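Local coordinates for D7 protein (Aedes aegypti, PDB 3DYE), which binds and sequesters biogenic amines and leukotrienes of the host in separate pockets, thereby modulating blood feeding by female mosquitoes, at residues S71-Q76 with N126-N131; Q174-T179 with E295-Q300; R267-Q272 with S291-I296. One frame throughout, in Å; residues are numbered along the deposited sequence.

Contact 1: S71-Q76 with N126-N131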
loop_
_atom_site.group_PDB
_atom_site.type_symbol
_atom_site.label_atom_id
_atom_site.label_comp_id
_atom_site.label_asym_id
_atom_site.label_seq_id
_atom_site.Cartn_x
_atom_site.Cartn_y
_atom_site.Cartn_z
ATOM N N SER A 71 5.024 -16.970 -12.347
ATOM C CA SER A 71 4.123 -16.288 -13.291
ATOM C C SER A 71 4.010 -14.789 -12.981
ATOM O O SER A 71 3.744 -13.982 -13.868
ATOM C CB SER A 71 2.751 -16.979 -13.398
ATOM O OG SER A 71 1.968 -16.819 -12.232
ATOM N N VAL A 72 4.258 -14.437 -11.717
ATOM C CA VAL A 72 4.315 -13.056 -11.262
ATOM C C VAL A 72 5.403 -12.279 -12.022
ATOM O O VAL A 72 5.203 -11.124 -12.416
ATOM C CB VAL A 72 4.571 -13.005 -9.726
ATOM C CG1 VAL A 72 4.714 -11.588 -9.245
ATOM C CG2 VAL A 72 3.440 -13.724 -8.976
ATOM N N ILE A 73 6.536 -12.938 -12.245
ATOM C CA ILE A 73 7.655 -12.350 -12.986
ATOM C C ILE A 73 7.269 -12.084 -14.446
ATOM O O ILE A 73 7.496 -10.990 -14.972
ATOM C CB ILE A 73 8.923 -13.235 -12.882
ATOM C CG1 ILE A 73 9.433 -13.241 -11.436
ATOM C CG2 ILE A 73 10.034 -12.733 -13.831
ATOM C CD1 ILE A 73 10.386 -14.387 -11.110
ATOM N N GLN A 74 6.670 -13.075 -15.095
ATOM C CA GLN A 74 6.283 -12.899 -16.493
ATOM C C GLN A 74 5.183 -11.847 -16.642
ATOM O O GLN A 74 5.215 -11.052 -17.583
ATOM C CB GLN A 74 5.911 -14.230 -17.145
ATOM C CG GLN A 74 7.043 -15.282 -17.126
ATOM C CD GLN A 74 8.212 -15.047 -18.110
ATOM O OE1 GLN A 74 8.326 -14.009 -18.787
ATOM N NE2 GLN A 74 9.096 -16.037 -18.178
ATOM N N GLU A 75 4.235 -11.817 -15.701
ATOM C CA GLU A 75 3.185 -10.783 -15.713
ATOM C C GLU A 75 3.777 -9.380 -15.567
ATOM O O GLU A 75 3.389 -8.449 -16.277
ATOM C CB GLU A 75 2.135 -11.043 -14.628
ATOM C CG GLU A 75 1.098 -12.093 -15.010
ATOM C CD GLU A 75 0.235 -11.677 -16.199
ATOM O OE1 GLU A 75 -0.430 -10.614 -16.140
ATOM O OE2 GLU A 75 0.220 -12.420 -17.197
ATOM N N GLN A 76 4.738 -9.240 -14.663
ATOM C CA GLN A 76 5.435 -7.970 -14.474
ATOM C C GLN A 76 6.183 -7.514 -15.734
ATOM O O GLN A 76 6.155 -6.334 -16.098
ATOM C CB GLN A 76 6.387 -8.069 -13.281
ATOM C CG GLN A 76 6.915 -6.724 -12.802
ATOM C CD GLN A 76 5.857 -5.895 -12.086
ATOM O OE1 GLN A 76 4.748 -6.370 -11.817
ATOM N NE2 GLN A 76 6.207 -4.658 -11.755
ATOM N N ASN A 126 15.117 -4.148 -11.262
ATOM C CA ASN A 126 14.616 -3.393 -12.410
ATOM C C ASN A 126 13.134 -3.653 -12.677
ATOM O O ASN A 126 12.359 -2.711 -12.837
ATOM C CB ASN A 126 15.445 -3.700 -13.661
ATOM C CG ASN A 126 16.859 -3.144 -13.580
ATOM O OD1 ASN A 126 17.235 -2.502 -12.598
ATOM N ND2 ASN A 126 17.657 -3.402 -14.615
ATOM N N LEU A 127 12.751 -4.931 -12.694
ATOM C CA LEU A 127 11.369 -5.344 -12.967
ATOM C C LEU A 127 10.348 -4.839 -11.950
ATOM O O LEU A 127 9.219 -4.481 -12.311
ATOM C CB LEU A 127 11.270 -6.869 -13.018
ATOM C CG LEU A 127 11.379 -7.598 -14.350
ATOM C CD1 LEU A 127 11.118 -9.078 -14.112
ATOM C CD2 LEU A 127 10.380 -7.046 -15.365
ATOM N N PHE A 128 10.732 -4.853 -10.680
ATOM C CA PHE A 128 9.793 -4.557 -9.603
ATOM C C PHE A 128 9.956 -3.156 -9.017
ATOM O O PHE A 128 9.635 -2.901 -7.851
ATOM C CB PHE A 128 9.825 -5.670 -8.543
ATOM C CG PHE A 128 9.160 -6.936 -9.006
ATOM C CD1 PHE A 128 7.780 -7.072 -8.936
ATOM C CD2 PHE A 128 9.907 -7.978 -9.548
ATOM C CE1 PHE A 128 7.142 -8.237 -9.393
ATOM C CE2 PHE A 128 9.279 -9.148 -10.000
ATOM C CZ PHE A 128 7.896 -9.272 -9.919
ATOM N N HIS A 129 10.428 -2.248 -9.867
ATOM C CA HIS A 129 10.453 -0.809 -9.573
ATOM C C HIS A 129 11.379 -0.456 -8.410
ATOM O O HIS A 129 11.079 0.430 -7.599
ATOM C CB HIS A 129 9.025 -0.262 -9.372
ATOM C CG HIS A 129 8.095 -0.579 -10.505
ATOM N ND1 HIS A 129 8.343 -0.182 -11.801
ATOM C CD2 HIS A 129 6.907 -1.233 -10.534
ATOM C CE1 HIS A 129 7.361 -0.597 -12.583
ATOM N NE2 HIS A 129 6.477 -1.239 -11.840
ATOM N N GLY A 130 12.513 -1.148 -8.352
ATOM C CA GLY A 130 13.549 -0.857 -7.355
ATOM C C GLY A 130 14.728 -0.073 -7.904
ATOM O O GLY A 130 15.614 0.348 -7.142
ATOM N N ASN A 131 14.764 0.096 -9.224
ATOM C CA ASN A 131 15.796 0.900 -9.874
ATOM C C ASN A 131 15.380 2.370 -9.847
ATOM O O ASN A 131 14.437 2.767 -10.532
ATOM C CB ASN A 131 16.038 0.414 -11.307
ATOM C CG ASN A 131 17.206 1.123 -11.991
ATOM O OD1 ASN A 131 17.377 2.340 -11.871
ATOM N ND2 ASN A 131 17.995 0.363 -12.741
#
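The ring of Phe128 pushes into a hollow on helix 71-79, with Gln76 laid over one of its faces and Val72 and Ile73 set along its rim. Gln76 CG sits 3.7 Å above the ring plane and 3.7 Å from Phe128 CE1, a CH-pi contact displaced toward the ring's border. Beyond CG the side-chain amide continues almost level with the ring, the two planes only 16° apart, so the flat end of Gln76 makes a lid. At the edge, near the ring plane, Val72 CG1 touches Phe128 CZ at 4.0 Å, and Ile73 CG1 stands a little farther off near CE2. Ile73 turns its other branch to the helix end: CG2 butts against Leu127 CD1 at 3.8 Å, the two side chains crossing roughly at right angles, while Val89, Tyr92 and Val96 of helix 86-97 pack round the same isoleucine.

This is where helix 121-127 runs out. Phe128 is the first residue to leave helical geometry, and the turn that follows carries Gly130, a leukotriene E4-binding residue, while the side chain of Phe128 lies close to that of Trp37, another one; the knob thus belongs to the lipid-binding side of this helical PBP/GOBP domain.

A bend at chi2 (72°) swings the Gln76 amide toward the last helical carbonyl, where NE2 donates to Leu127 O at 3.1 Å with the N-H pointing fairly straight at it (155°). Phe4 O accepts from NE2 as well, so this buried amide ties the N-terminal segment to the helix end. Leu127 O in turn lies over the centre of the His129 imidazole, 4.2 Å above its plane. On the far side of the turn Asn131 ND2 reaches back to Asn126 OD1 at 3.0 Å, bridging the gap between helices 121-127 and 132-142.

Contact 2: Q174-T179 with E295-Q300; sequences QIRQYT and EIDGKQ. With LNR (L-norepinephrine), chain F.
Arg176 meets Asp297 side-on, two guanidinium nitrogens converging on a single carboxylate oxygen: NE lies 2.8 Å and NH2 3.0 Å from Asp297 OD1, a salt bridge. The acid lies near the guanidinium plane, yet its own carboxylate plane is turned 64° from it. With both nitrogens on OD1, Gln177 NE2 takes Asp297 OD2 at 3.0 Å, dropping onto it from well above the carboxylate plane.

The two faces of the guanidinium are filled from opposite directions. Ile296 CG2 presses on one, 3.4 Å from Arg176 NH2, and carbon CAH of noradrenaline lies over the other. A bend at chi3 (57°) turns the group between them, with Arg176 CD resting against Gln300 CB. NH1 points on to Glu158 and Glu268, two further amine-binding acids.

The backbone binds the ligand too: noradrenaline hydroxyl OAD donates to Arg176 O at 2.7 Å and sits over one face of the Tyr178 ring. A water donates to Arg176 O and Asp297 OD1 and accepts from the ligand amine. Tyr178, at positive phi, is the C-prime residue of the Schellman motif that ends this helix, and the turn forms part of the biogenic-amine pocket of the C-terminal D7 domain.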
loop_
_atom_site.group_PDB
_atom_site.type_symbol
_atom_site.label_atom_id
_atom_site.label_comp_id
_atom_site.label_asym_id
_atom_site.label_seq_id
_atom_site.Cartn_x
_atom_site.Cartn_y
_atom_site.Cartn_z
ATOM N N GLN A 174 -16.791 20.617 1.373
ATOM C CA GLN A 174 -17.699 19.695 2.048
ATOM C C GLN A 174 -17.106 18.299 2.173
ATOM O O GLN A 174 -17.182 17.679 3.234
ATOM C CB GLN A 174 -19.025 19.601 1.298
ATOM C CG GLN A 174 -19.986 20.727 1.578
ATOM C CD GLN A 174 -21.388 20.433 1.074
ATOM O OE1 GLN A 174 -21.533 19.374 0.278
ATOM N NE2 GLN A 174 -22.335 21.151 1.399
ATOM N N ILE A 175 -16.527 17.805 1.077
ATOM C CA ILE A 175 -15.963 16.454 1.033
ATOM C C ILE A 175 -14.962 16.244 2.166
ATOM O O ILE A 175 -15.032 15.246 2.892
ATOM C CB ILE A 175 -15.348 16.128 -0.356
ATOM C CG1 ILE A 175 -16.479 15.923 -1.374
ATOM C CG2 ILE A 175 -14.469 14.872 -0.296
ATOM C CD1 ILE A 175 -16.050 15.955 -2.815
ATOM N N ARG A 176 -14.061 17.205 2.338
ATOM C CA ARG A 176 -13.019 17.092 3.364
ATOM C C ARG A 176 -13.562 17.198 4.795
ATOM O O ARG A 176 -12.849 16.893 5.762
ATOM C CB ARG A 176 -11.890 18.097 3.105
ATOM C CG ARG A 176 -11.072 17.764 1.853
ATOM C CD ARG A 176 -9.766 18.540 1.778
ATOM N NE ARG A 176 -8.943 18.317 2.965
ATOM C CZ ARG A 176 -8.144 17.267 3.157
ATOM N NH1 ARG A 176 -8.041 16.310 2.237
ATOM N NH2 ARG A 176 -7.449 17.178 4.282
ATOM N N GLN A 177 -14.824 17.606 4.923
ATOM C CA GLN A 177 -15.500 17.630 6.221
ATOM C C GLN A 177 -16.443 16.435 6.391
ATOM O O GLN A 177 -17.430 16.501 7.130
ATOM C CB GLN A 177 -16.227 18.959 6.429
ATOM C CG GLN A 177 -15.299 20.173 6.456
ATOM C CD GLN A 177 -14.092 19.980 7.371
ATOM O OE1 GLN A 177 -14.231 19.624 8.546
ATOM N NE2 GLN A 177 -12.899 20.215 6.831
ATOM N N TYR A 178 -16.107 15.343 5.705
ATOM C CA TYR A 178 -16.833 14.063 5.771
ATOM C C TYR A 178 -18.306 14.123 5.360
ATOM O O TYR A 178 -19.126 13.326 5.828
ATOM C CB TYR A 178 -16.654 13.399 7.143
ATOM C CG TYR A 178 -15.235 12.951 7.377
ATOM C CD1 TYR A 178 -14.794 11.705 6.930
ATOM C CD2 TYR A 178 -14.322 13.784 8.021
ATOM C CE1 TYR A 178 -13.491 11.287 7.130
ATOM C CE2 TYR A 178 -13.009 13.379 8.226
ATOM C CZ TYR A 178 -12.600 12.127 7.787
ATOM O OH TYR A 178 -11.300 11.731 7.979
ATOM N N THR A 179 -18.635 15.062 4.478
ATOM C CA THR A 179 -19.957 15.074 3.855
ATOM C C THR A 179 -20.015 13.958 2.817
ATOM O O THR A 179 -19.164 13.880 1.933
ATOM C CB THR A 179 -20.269 16.442 3.205
ATOM O OG1 THR A 179 -20.230 17.455 4.211
ATOM C CG2 THR A 179 -21.652 16.441 2.535
ATOM N N GLU A 295 -4.599 22.324 7.938
ATOM C CA GLU A 295 -3.760 23.048 6.983
ATOM C C GLU A 295 -4.023 22.565 5.556
ATOM O O GLU A 295 -4.075 23.369 4.624
ATOM C CB GLU A 295 -2.279 22.897 7.346
ATOM C CG GLU A 295 -1.354 23.929 6.701
ATOM C CD GLU A 295 0.104 23.787 7.133
ATOM O OE1 GLU A 295 0.430 22.841 7.887
ATOM O OE2 GLU A 295 0.929 24.629 6.714
ATOM N N ILE A 296 -4.197 21.254 5.395
ATOM C CA ILE A 296 -4.547 20.670 4.095
ATOM C C ILE A 296 -5.956 21.108 3.664
ATOM O O ILE A 296 -6.186 21.392 2.483
ATOM C CB ILE A 296 -4.425 19.117 4.092
ATOM C CG1 ILE A 296 -3.014 18.687 4.514
ATOM C CG2 ILE A 296 -4.754 18.557 2.705
ATOM C CD1 ILE A 296 -2.911 17.247 5.018
ATOM N N ASP A 297 -6.881 21.168 4.625
ATOM C CA ASP A 297 -8.239 21.675 4.389
ATOM C C ASP A 297 -8.206 23.074 3.773
ATOM O O ASP A 297 -8.896 23.341 2.788
ATOM C CB ASP A 297 -9.049 21.714 5.691
ATOM C CG ASP A 297 -9.391 20.330 6.225
ATOM O OD1 ASP A 297 -9.072 19.323 5.563
ATOM O OD2 ASP A 297 -9.986 20.257 7.321
ATOM N N GLY A 298 -7.397 23.954 4.361
ATOM C CA GLY A 298 -7.235 25.322 3.874
ATOM C C GLY A 298 -6.476 25.431 2.562
ATOM O O GLY A 298 -6.501 26.481 1.915
ATOM N N LYS A 299 -5.793 24.354 2.175
ATOM C CA LYS A 299 -5.074 24.301 0.900
ATOM C C LYS A 299 -6.003 23.844 -0.230
ATOM O O LYS A 299 -6.048 24.467 -1.294
ATOM C CB LYS A 299 -3.852 23.380 1.007
ATOM C CG LYS A 299 -2.706 23.701 0.045
ATOM C CD LYS A 299 -1.918 24.942 0.490
ATOM C CE LYS A 299 -0.506 24.981 -0.105
ATOM N NZ LYS A 299 -0.479 25.208 -1.585
ATOM N N GLN A 300 -6.749 22.767 0.016
ATOM C CA GLN A 300 -7.716 22.240 -0.954
ATOM C C GLN A 300 -8.994 23.086 -1.044
ATOM O O GLN A 300 -9.594 23.197 -2.117
ATOM C CB GLN A 300 -8.065 20.776 -0.643
ATOM C CG GLN A 300 -6.887 19.797 -0.661
ATOM C CD GLN A 300 -6.154 19.742 -1.999
ATOM O OE1 GLN A 300 -5.284 20.572 -2.278
ATOM N NE2 GLN A 300 -6.485 18.744 -2.820
HETATM O OAC LNR F . -11.158 13.411 -0.290
HETATM C CAJ LNR F . -11.612 12.963 0.911
HETATM C CAG LNR F . -11.106 13.480 2.102
HETATM C CAI LNR F . -12.590 11.989 0.986
HETATM O OAB LNR F . -13.139 11.442 -0.133
HETATM C CAE LNR F . -13.019 11.569 2.239
HETATM C CAF LNR F . -12.523 12.074 3.319
HETATM C CAK LNR F . -11.604 12.984 3.308
HETATM C CAL LNR F . -11.112 13.478 4.617
HETATM O OAD LNR F . -12.111 14.327 5.178
HETATM C CAH LNR F . -9.789 14.232 4.509
HETATM N NAA LNR F . -9.170 14.330 5.819
HETATM O O HOH W 1 -10.269 16.813 6.495
#

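Contact 3: R267-Q272 with S291-I296; sequences REVRSQ and SQVMEI. With LNR (L-norepinephrine), chain F.
Glu268 OE1 accepts from the amine nitrogen NAA of noradrenaline at 2.6 Å. Val293 comes up beside this short bond: its CG1 is 4.1 Å from Glu268 OE1, and the distance from Val293 CG1 to noradrenaline NAA is 3.9 Å. The carboxylate gets there because Glu268 is stretched out at full length, CG anti to the backbone N (chi1 -171°) and the chain extended beyond it, crossing the gap between the helices. Its other oxygen, OE2, which takes Arg176 NH1, is faced by Ile296, whose CG2 lies 3.7 Å away and CD1 slightly farther. Ile296 and Glu268 approach from opposite directions. The acid thus has apolar branches of helix 286-300 beside it and two cationic partners, the ligand amine and the arginine, a setting that would probably keep it ionised.

Helices 257-271 and 286-300 are the last two of the eight in the C-terminal domain; D7 domains of this kind have two helices more than the six of classical odorant-binding proteins, and here this final pair helps build the wall at the amine end of the pocket. The short segments cross steeply, at 77°, with axes 10.3 Å apart.

Farther from the ligand the contact has no hydrogen bonds between the helices. Val269 faces helix 286-300 and splits its two branches: CG2 meets Val293 CG2 at 3.9 Å, and CG1 presses against the amide end of Gln292, 3.4 Å from its OE1. The side chains of Val269 and Gln292 cross at about a right angle. Gln292 NE2 donates to Ala288 O, one turn back on its own helix, which ties down this end of the amide. On helix 257-271 Ser271 OG returns a hydrogen bond to Glu268 O at 2.8 Å, and Ser271 OG is also hydrogen-bonded to the backbone N of Tyr153.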
loop_
_atom_site.group_PDB
_atom_site.type_symbol
_atom_site.label_atom_id
_atom_site.label_comp_id
_atom_site.label_asym_id
_atom_site.label_seq_id
_atom_site.Cartn_x
_atom_site.Cartn_y
_atom_site.Cartn_z
ATOM N N ARG A 267 -4.331 8.471 8.744
ATOM C CA ARG A 267 -3.927 7.732 7.540
ATOM C C ARG A 267 -3.562 8.705 6.418
ATOM O O ARG A 267 -2.562 8.509 5.723
ATOM C CB ARG A 267 -5.021 6.755 7.085
ATOM C CG ARG A 267 -4.625 5.877 5.874
ATOM C CD ARG A 267 -3.251 5.205 6.059
ATOM N NE ARG A 267 -2.874 4.342 4.938
ATOM C CZ ARG A 267 -3.251 3.071 4.807
ATOM N NH1 ARG A 267 -4.021 2.503 5.728
ATOM N NH2 ARG A 267 -2.848 2.359 3.759
ATOM N N GLU A 268 -4.381 9.743 6.238
ATOM C CA GLU A 268 -4.086 10.775 5.232
ATOM C C GLU A 268 -2.674 11.339 5.405
ATOM O O GLU A 268 -1.916 11.428 4.438
ATOM C CB GLU A 268 -5.114 11.905 5.280
ATOM C CG GLU A 268 -4.974 12.892 4.116
ATOM C CD GLU A 268 -5.858 14.120 4.237
ATOM O OE1 GLU A 268 -6.673 14.204 5.178
ATOM O OE2 GLU A 268 -5.735 15.015 3.373
ATOM N N VAL A 269 -2.329 11.711 6.639
ATOM C CA VAL A 269 -0.997 12.225 6.963
ATOM C C VAL A 269 0.101 11.217 6.612
ATOM O O VAL A 269 1.107 11.574 5.987
ATOM C CB VAL A 269 -0.897 12.656 8.454
ATOM C CG1 VAL A 269 0.544 12.977 8.841
ATOM C CG2 VAL A 269 -1.819 13.866 8.720
ATOM N N ARG A 270 -0.105 9.958 6.992
ATOM C CA ARG A 270 0.901 8.916 6.756
ATOM C C ARG A 270 0.981 8.506 5.282
ATOM O O ARG A 270 2.027 8.042 4.816
ATOM C CB ARG A 270 0.664 7.706 7.675
ATOM C CG ARG A 270 0.843 8.056 9.155
ATOM C CD ARG A 270 0.686 6.858 10.086
ATOM N NE ARG A 270 -0.716 6.470 10.221
ATOM C CZ ARG A 270 -1.259 5.427 9.602
ATOM N NH1 ARG A 270 -0.514 4.638 8.842
ATOM N NH2 ARG A 270 -2.538 5.145 9.778
ATOM N N SER A 271 -0.114 8.694 4.545
ATOM C CA SER A 271 -0.135 8.388 3.114
ATOM C C SER A 271 0.764 9.344 2.322
ATOM O O SER A 271 1.136 9.051 1.181
ATOM C CB SER A 271 -1.567 8.428 2.560
ATOM O OG SER A 271 -1.988 9.747 2.250
ATOM N N GLN A 272 1.099 10.485 2.927
ATOM C CA GLN A 272 1.923 11.496 2.252
ATOM C C GLN A 272 3.393 11.072 2.144
ATOM O O GLN A 272 4.085 11.486 1.218
ATOM C CB GLN A 272 1.785 12.870 2.926
ATOM C CG GLN A 272 2.483 14.026 2.187
ATOM C CD GLN A 272 3.854 14.362 2.754
ATOM O OE1 GLN A 272 4.050 14.366 3.969
ATOM N NE2 GLN A 272 4.804 14.674 1.874
ATOM N N SER A 291 -3.729 19.673 13.480
ATOM C CA SER A 291 -3.103 20.847 12.874
ATOM C C SER A 291 -2.811 20.640 11.388
ATOM O O SER A 291 -3.172 21.477 10.555
ATOM C CB SER A 291 -1.814 21.201 13.626
ATOM O OG SER A 291 -1.192 22.355 13.081
ATOM N N GLN A 292 -2.168 19.518 11.069
ATOM C CA GLN A 292 -1.761 19.199 9.698
ATOM C C GLN A 292 -2.953 19.080 8.750
ATOM O O GLN A 292 -2.937 19.637 7.651
ATOM C CB GLN A 292 -0.944 17.902 9.665
ATOM C CG GLN A 292 0.326 17.935 10.504
ATOM C CD GLN A 292 1.005 16.582 10.581
ATOM O OE1 GLN A 292 1.603 16.117 9.609
ATOM N NE2 GLN A 292 0.924 15.946 11.744
ATOM N N VAL A 293 -3.981 18.358 9.186
ATOM C CA VAL A 293 -5.160 18.099 8.357
ATOM C C VAL A 293 -5.956 19.384 8.101
ATOM O O VAL A 293 -6.467 19.588 6.999
ATOM C CB VAL A 293 -6.044 16.967 8.955
ATOM C CG1 VAL A 293 -7.366 16.832 8.209
ATOM C CG2 VAL A 293 -5.294 15.642 8.920
ATOM N N MET A 294 -6.033 20.252 9.110
ATOM C CA MET A 294 -6.672 21.562 8.960
ATOM C C MET A 294 -5.926 22.444 7.959
ATOM O O MET A 294 -6.545 23.217 7.224
ATOM C CB MET A 294 -6.784 22.275 10.309
ATOM C CG MET A 294 -7.944 21.797 11.172
ATOM S SD MET A 294 -8.130 22.748 12.695
ATOM C CE MET A 294 -8.699 24.329 12.062
ATOM N N GLU A 295 -4.599 22.324 7.938
ATOM C CA GLU A 295 -3.760 23.048 6.983
ATOM C C GLU A 295 -4.023 22.565 5.556
ATOM O O GLU A 295 -4.075 23.369 4.624
ATOM C CB GLU A 295 -2.279 22.897 7.346
ATOM C CG GLU A 295 -1.354 23.929 6.701
ATOM C CD GLU A 295 0.104 23.787 7.133
ATOM O OE1 GLU A 295 0.430 22.841 7.887
ATOM O OE2 GLU A 295 0.929 24.629 6.714
ATOM N N ILE A 296 -4.197 21.254 5.395
ATOM C CA ILE A 296 -4.547 20.670 4.095
ATOM C C ILE A 296 -5.956 21.108 3.664
ATOM O O ILE A 296 -6.186 21.392 2.483
ATOM C CB ILE A 296 -4.425 19.117 4.092
ATOM C CG1 ILE A 296 -3.014 18.687 4.514
ATOM C CG2 ILE A 296 -4.754 18.557 2.705
ATOM C CD1 ILE A 296 -2.911 17.247 5.018
HETATM O OAC LNR F . -11.158 13.411 -0.290
HETATM C CAJ LNR F . -11.612 12.963 0.911
HETATM C CAG LNR F . -11.106 13.480 2.102
HETATM C CAI LNR F . -12.590 11.989 0.986
HETATM O OAB LNR F . -13.139 11.442 -0.133
HETATM C CAE LNR F . -13.019 11.569 2.239
HETATM C CAF LNR F . -12.523 12.074 3.319
HETATM C CAK LNR F . -11.604 12.984 3.308
HETATM C CAL LNR F . -11.112 13.478 4.617
HETATM O OAD LNR F . -12.111 14.327 5.178
HETATM C CAH LNR F . -9.789 14.232 4.509
HETATM N NAA LNR F . -9.170 14.330 5.819
#

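From the N terminus, contact 1 comes first: it brings residues 126-131 back onto helix 71-79 across 49 mostly helical residues, within the lipid-binding half. Contacts 2 and 3 come later and lie beyond the chain's centre, contact 2 about 37 Å from contact 1 between centres. Contact 2 closes the long span from residue 179 to 295; contact 3 closes a much shorter one, from 272 to 291, lying within it, and both finish on helix 286-300, sharing Glu295 and Ile296. Their centres are about 10 Å apart, joined by the Arg176 NH1 to Glu268 OE2 salt bridge (2.9 Å); the 174-179 turn and helix 257-271 both pack on this C-terminal helix and both bond the same noradrenaline.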